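Local coordinates for thiamin pyrophosphokinase (Geobacillus thermodenitrificans, PDB 3K94), which probably catalyses the transfer of the pyrophosphate group of ATP to thiamin, making thiamin diphosphate, at residues V161-L166 and S198-I203; V152-V157 and L204-S209. One frame throughout, in Å; residues are numbered along the deposited sequence.

In the fold
Following the chain from its N terminus, the strands up to 125-128 form the largely parallel part of a mixed sheet, and both contacts lie beyond them. Strand 151-156 supplies the first half of contact 2, and residues 161-166, a few positions later, the first half of contact 1. The chain then runs through short strands to 194-199, whose end closes contact 1; the adjoining strand 204-209 closes contact 2. Contact 1 is thus nested within the loop closed by contact 2. It lies at the edge of a three-stranded antiparallel sheet, contact 2 in the antiparallel part of the mixed sheet. Phe164 packs on Tyr154 and Leu204, joining the two contacts, whose centres are about 12 Å apart.

Contact 1. Residues V161-L166 and S198-I203; sequences VAEFTL and SFSEGI
Val161 and Phe199 meet obliquely, the valine CG1 lying 3.7 Å from Phe199 CB and also near CG and CD2 of the ring. The second valine branch, CG2, packs 3.7 Å from Ile203 O. An alanine in place of Val161 would probably open a gap beside Phe199 CB and the near part of its ring. Phe199 CB also lies at the edge of the Phe164 ring, near its plane, 4.2 Å from Phe164 CD1. On the more exposed side, the extended chain of Glu163 runs past the hydroxyl of Ser200, which gives a weak bond from OG to Glu163 OE2 at 3.1 Å. Between these side chains the backbones pair from Ser200 N to Ala162 O and, in both directions, between Thr165 and Ser198. Glu163 O and Ser198 O, two acceptors, come within 3.2 Å of each other; Phe199 CA-H points at the former, and a water links Glu163 O to Ser198 OG. Thr165 OG1 is hydrogen-bonded to the backbone N of Asn175. The contact belongs to the thiamin-binding domain family region, where strand 194-199 runs antiparallel between strands 165-167 and 139-144. Phe199 reaches Tyr141 of the latter, and both phenylalanines pack on Leu204 of strand 204-209.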
# COMPACT_ATOMS: atom_id res chain seq x y z
N VAL B 161 6.90 -13.55 14.56
CA VAL B 161 8.19 -12.88 14.64
C VAL B 161 8.64 -12.96 16.09
O VAL B 161 7.97 -12.43 16.98
CB VAL B 161 8.08 -11.41 14.22
CG1 VAL B 161 9.30 -10.62 14.70
CG2 VAL B 161 7.91 -11.29 12.69
N ALA B 162 9.75 -13.64 16.33
CA ALA B 162 10.17 -13.92 17.71
C ALA B 162 11.19 -12.93 18.24
O ALA B 162 11.95 -12.32 17.48
CB ALA B 162 10.70 -15.34 17.84
N GLU B 163 11.17 -12.79 19.57
CA GLU B 163 12.09 -11.97 20.33
C GLU B 163 12.25 -10.57 19.76
O GLU B 163 13.36 -10.06 19.63
CB GLU B 163 13.45 -12.66 20.48
CG GLU B 163 13.38 -14.06 21.07
CD GLU B 163 14.75 -14.72 21.12
OE1 GLU B 163 15.73 -14.04 21.51
OE2 GLU B 163 14.86 -15.91 20.76
N PHE B 164 11.13 -9.95 19.41
CA PHE B 164 11.17 -8.59 18.93
C PHE B 164 11.58 -7.64 20.06
O PHE B 164 10.99 -7.65 21.14
CB PHE B 164 9.82 -8.20 18.34
CG PHE B 164 9.83 -6.88 17.68
CD1 PHE B 164 10.63 -6.66 16.57
CD2 PHE B 164 9.04 -5.84 18.15
CE1 PHE B 164 10.65 -5.43 15.95
CE2 PHE B 164 9.05 -4.61 17.52
CZ PHE B 164 9.86 -4.41 16.41
N THR B 165 12.61 -6.82 19.82
CA THR B 165 13.15 -5.95 20.86
C THR B 165 13.48 -4.57 20.29
O THR B 165 14.10 -4.45 19.24
CB THR B 165 14.42 -6.56 21.48
OG1 THR B 165 14.08 -7.79 22.13
CG2 THR B 165 15.05 -5.59 22.49
N LEU B 166 13.02 -3.53 20.98
CA LEU B 166 13.30 -2.16 20.57
C LEU B 166 14.14 -1.44 21.60
O LEU B 166 13.97 -1.67 22.80
CB LEU B 166 12.00 -1.37 20.37
CG LEU B 166 10.98 -1.81 19.33
CD1 LEU B 166 9.70 -0.98 19.48
CD2 LEU B 166 11.55 -1.67 17.92
N SER B 198 15.30 -5.53 16.76
CA SER B 198 15.91 -6.82 16.48
C SER B 198 14.89 -7.91 16.70
O SER B 198 13.93 -7.74 17.45
CB SER B 198 17.15 -7.06 17.35
OG SER B 198 16.80 -7.23 18.72
N PHE B 199 15.11 -9.04 16.05
CA PHE B 199 14.24 -10.20 16.21
C PHE B 199 15.02 -11.41 15.78
O PHE B 199 15.95 -11.29 14.99
CB PHE B 199 12.92 -10.05 15.42
CG PHE B 199 13.10 -9.77 13.94
CD1 PHE B 199 13.40 -8.49 13.50
CD2 PHE B 199 12.94 -10.78 13.00
CE1 PHE B 199 13.56 -8.22 12.14
CE2 PHE B 199 13.08 -10.52 11.63
CZ PHE B 199 13.40 -9.24 11.20
N SER B 200 14.66 -12.58 16.31
CA SER B 200 15.46 -13.78 16.08
C SER B 200 14.84 -14.71 15.04
O SER B 200 15.52 -15.56 14.48
CB SER B 200 15.65 -14.55 17.39
OG SER B 200 14.42 -15.12 17.79
N GLU B 201 13.54 -14.56 14.81
CA GLU B 201 12.85 -15.40 13.84
C GLU B 201 11.82 -14.62 13.04
O GLU B 201 11.21 -13.68 13.56
CB GLU B 201 12.13 -16.55 14.54
CG GLU B 201 13.04 -17.59 15.13
CD GLU B 201 12.26 -18.77 15.67
OE1 GLU B 201 11.05 -18.85 15.38
OE2 GLU B 201 12.87 -19.61 16.37
N GLY B 202 11.62 -15.03 11.79
CA GLY B 202 10.54 -14.51 10.98
C GLY B 202 10.94 -13.40 10.02
O GLY B 202 12.12 -13.19 9.74
N ILE B 203 9.93 -12.68 9.53
CA ILE B 203 10.13 -11.63 8.53
C ILE B 203 9.27 -10.43 8.88
O ILE B 203 8.06 -10.56 9.07
CB ILE B 203 9.73 -12.11 7.13
CG1 ILE B 203 10.44 -13.42 6.77
CG2 ILE B 203 10.04 -11.03 6.08
CD1 ILE B 203 10.15 -13.86 5.37
O HOH W 1 15.89 -9.73 19.75

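Contact 2. Residues V152-V157 and L204-S209; sequences VSYIPV and LMMIRS
Tyr154 and Met206, a selenomethionine, run side by side: the tyrosine CG stands anti to its carbonyl carbon (chi1 -66°), the selenomethionine CG anti to its backbone N (chi1 178°). They belong to neighbouring antiparallel strands of the mixed sheet, held by paired backbone bonds between Ser153 and Ile207 and between Ile155 and Met205. The Met-aromatic contact brings Met206 SE to 4.7 Å from the ring centroid, obliquely, while CG lies 3.6 Å from Tyr154 CE1. At the other side of the ring, Leu204 CD2 touches Tyr154 CD1 at 3.6 Å. This face, with Val152 CG1 against Met206 SE, turns to strands 139-144 and 194-199, two sheets packing as in a beta-sandwich. Tyr154 OH is buried with no polar partner in the model; Met206 SE lies 3.5 Å from it. On the opposite face the chain of selenomethionine Met205 bends at chi3 (47°), pressing CE tightly on Ile155 CB, 3.3 Å away. There Ile155 and Ile207 pack on Phe110 of the second subunit, whose Asp107 accepts a bond from Ser209 OG. One water donates to both Ile207 O and Ser209 OG, and its oxygen lies 3.0 Å from Ser153 OG.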
# COMPACT_ATOMS: atom_id res chain seq x y z
N VAL B 152 6.75 5.44 13.15
CA VAL B 152 7.33 4.15 12.82
C VAL B 152 6.30 3.05 13.07
O VAL B 152 5.65 3.02 14.12
CB VAL B 152 8.61 3.86 13.64
CG1 VAL B 152 9.28 2.57 13.17
CG2 VAL B 152 9.58 5.02 13.54
N SER B 153 6.15 2.15 12.11
CA SER B 153 5.23 1.03 12.29
C SER B 153 5.93 -0.27 11.92
O SER B 153 6.72 -0.31 10.96
CB SER B 153 3.98 1.20 11.43
OG SER B 153 3.42 2.48 11.64
N TYR B 154 5.66 -1.30 12.70
CA TYR B 154 6.18 -2.63 12.42
C TYR B 154 5.02 -3.57 12.16
O TYR B 154 4.06 -3.62 12.94
CB TYR B 154 7.02 -3.14 13.58
CG TYR B 154 8.28 -2.34 13.76
CD1 TYR B 154 9.37 -2.54 12.93
CD2 TYR B 154 8.37 -1.37 14.75
CE1 TYR B 154 10.53 -1.81 13.09
CE2 TYR B 154 9.52 -0.64 14.92
CZ TYR B 154 10.60 -0.85 14.08
OH TYR B 154 11.75 -0.11 14.24
N ILE B 155 5.12 -4.30 11.06
CA ILE B 155 4.11 -5.28 10.69
C ILE B 155 4.77 -6.61 10.37
O ILE B 155 5.68 -6.67 9.54
CB ILE B 155 3.31 -4.81 9.47
CG1 ILE B 155 2.57 -3.52 9.82
CG2 ILE B 155 2.30 -5.88 9.04
CD1 ILE B 155 1.82 -2.92 8.65
N PRO B 156 4.34 -7.69 11.04
CA PRO B 156 4.88 -9.02 10.78
C PRO B 156 4.44 -9.52 9.40
O PRO B 156 3.27 -9.43 9.07
CB PRO B 156 4.23 -9.88 11.86
CG PRO B 156 2.92 -9.22 12.10
CD PRO B 156 3.19 -7.74 11.97
N VAL B 157 5.38 -10.02 8.60
CA VAL B 157 5.07 -10.59 7.30
C VAL B 157 4.88 -12.10 7.44
O VAL B 157 3.95 -12.69 6.89
CB VAL B 157 6.18 -10.28 6.28
CG1 VAL B 157 5.95 -11.04 4.99
CG2 VAL B 157 6.24 -8.78 6.01
N LEU B 204 9.88 -9.26 8.94
CA LEU B 204 9.19 -8.10 9.51
C LEU B 204 9.26 -6.88 8.61
O LEU B 204 10.32 -6.55 8.06
CB LEU B 204 9.81 -7.76 10.86
CG LEU B 204 9.16 -6.63 11.65
CD1 LEU B 204 7.89 -7.14 12.31
CD2 LEU B 204 10.12 -6.09 12.70
N MSE B 205 8.13 -6.20 8.47
CA MSE B 205 8.08 -4.98 7.68
C MSE B 205 8.16 -3.75 8.56
O MSE B 205 7.46 -3.66 9.57
CB MSE B 205 6.79 -4.95 6.85
CG MSE B 205 6.61 -3.66 6.07
SE MSE B 205 5.01 -3.63 4.93
CE MSE B 205 3.69 -4.27 6.21
N MSE B 206 9.01 -2.80 8.18
CA MSE B 206 9.00 -1.50 8.84
C MSE B 206 8.56 -0.39 7.91
O MSE B 206 9.04 -0.29 6.78
CB MSE B 206 10.36 -1.14 9.44
CG MSE B 206 10.36 0.26 10.09
SE MSE B 206 12.06 0.82 10.92
CE MSE B 206 13.27 0.61 9.39
N ILE B 207 7.64 0.45 8.37
CA ILE B 207 7.31 1.67 7.64
C ILE B 207 7.55 2.89 8.52
O ILE B 207 7.04 2.98 9.63
CB ILE B 207 5.86 1.65 7.14
CG1 ILE B 207 5.66 0.50 6.15
CG2 ILE B 207 5.52 3.00 6.49
CD1 ILE B 207 4.18 0.14 5.89
N ARG B 208 8.39 3.80 8.03
CA ARG B 208 8.58 5.09 8.68
C ARG B 208 7.86 6.10 7.82
O ARG B 208 8.05 6.13 6.61
CB ARG B 208 10.06 5.46 8.81
CG ARG B 208 10.89 4.47 9.61
CD ARG B 208 12.36 4.90 9.69
NE ARG B 208 12.54 6.03 10.61
CZ ARG B 208 13.72 6.60 10.91
NH1 ARG B 208 14.85 6.17 10.36
NH2 ARG B 208 13.74 7.62 11.75
N SER B 209 7.02 6.92 8.42
CA SER B 209 6.21 7.81 7.62
C SER B 209 6.08 9.19 8.24
O SER B 209 6.52 9.43 9.36
CB SER B 209 4.83 7.20 7.39
OG SER B 209 4.18 6.89 8.62
O HOH W 2 4.83 4.63 10.09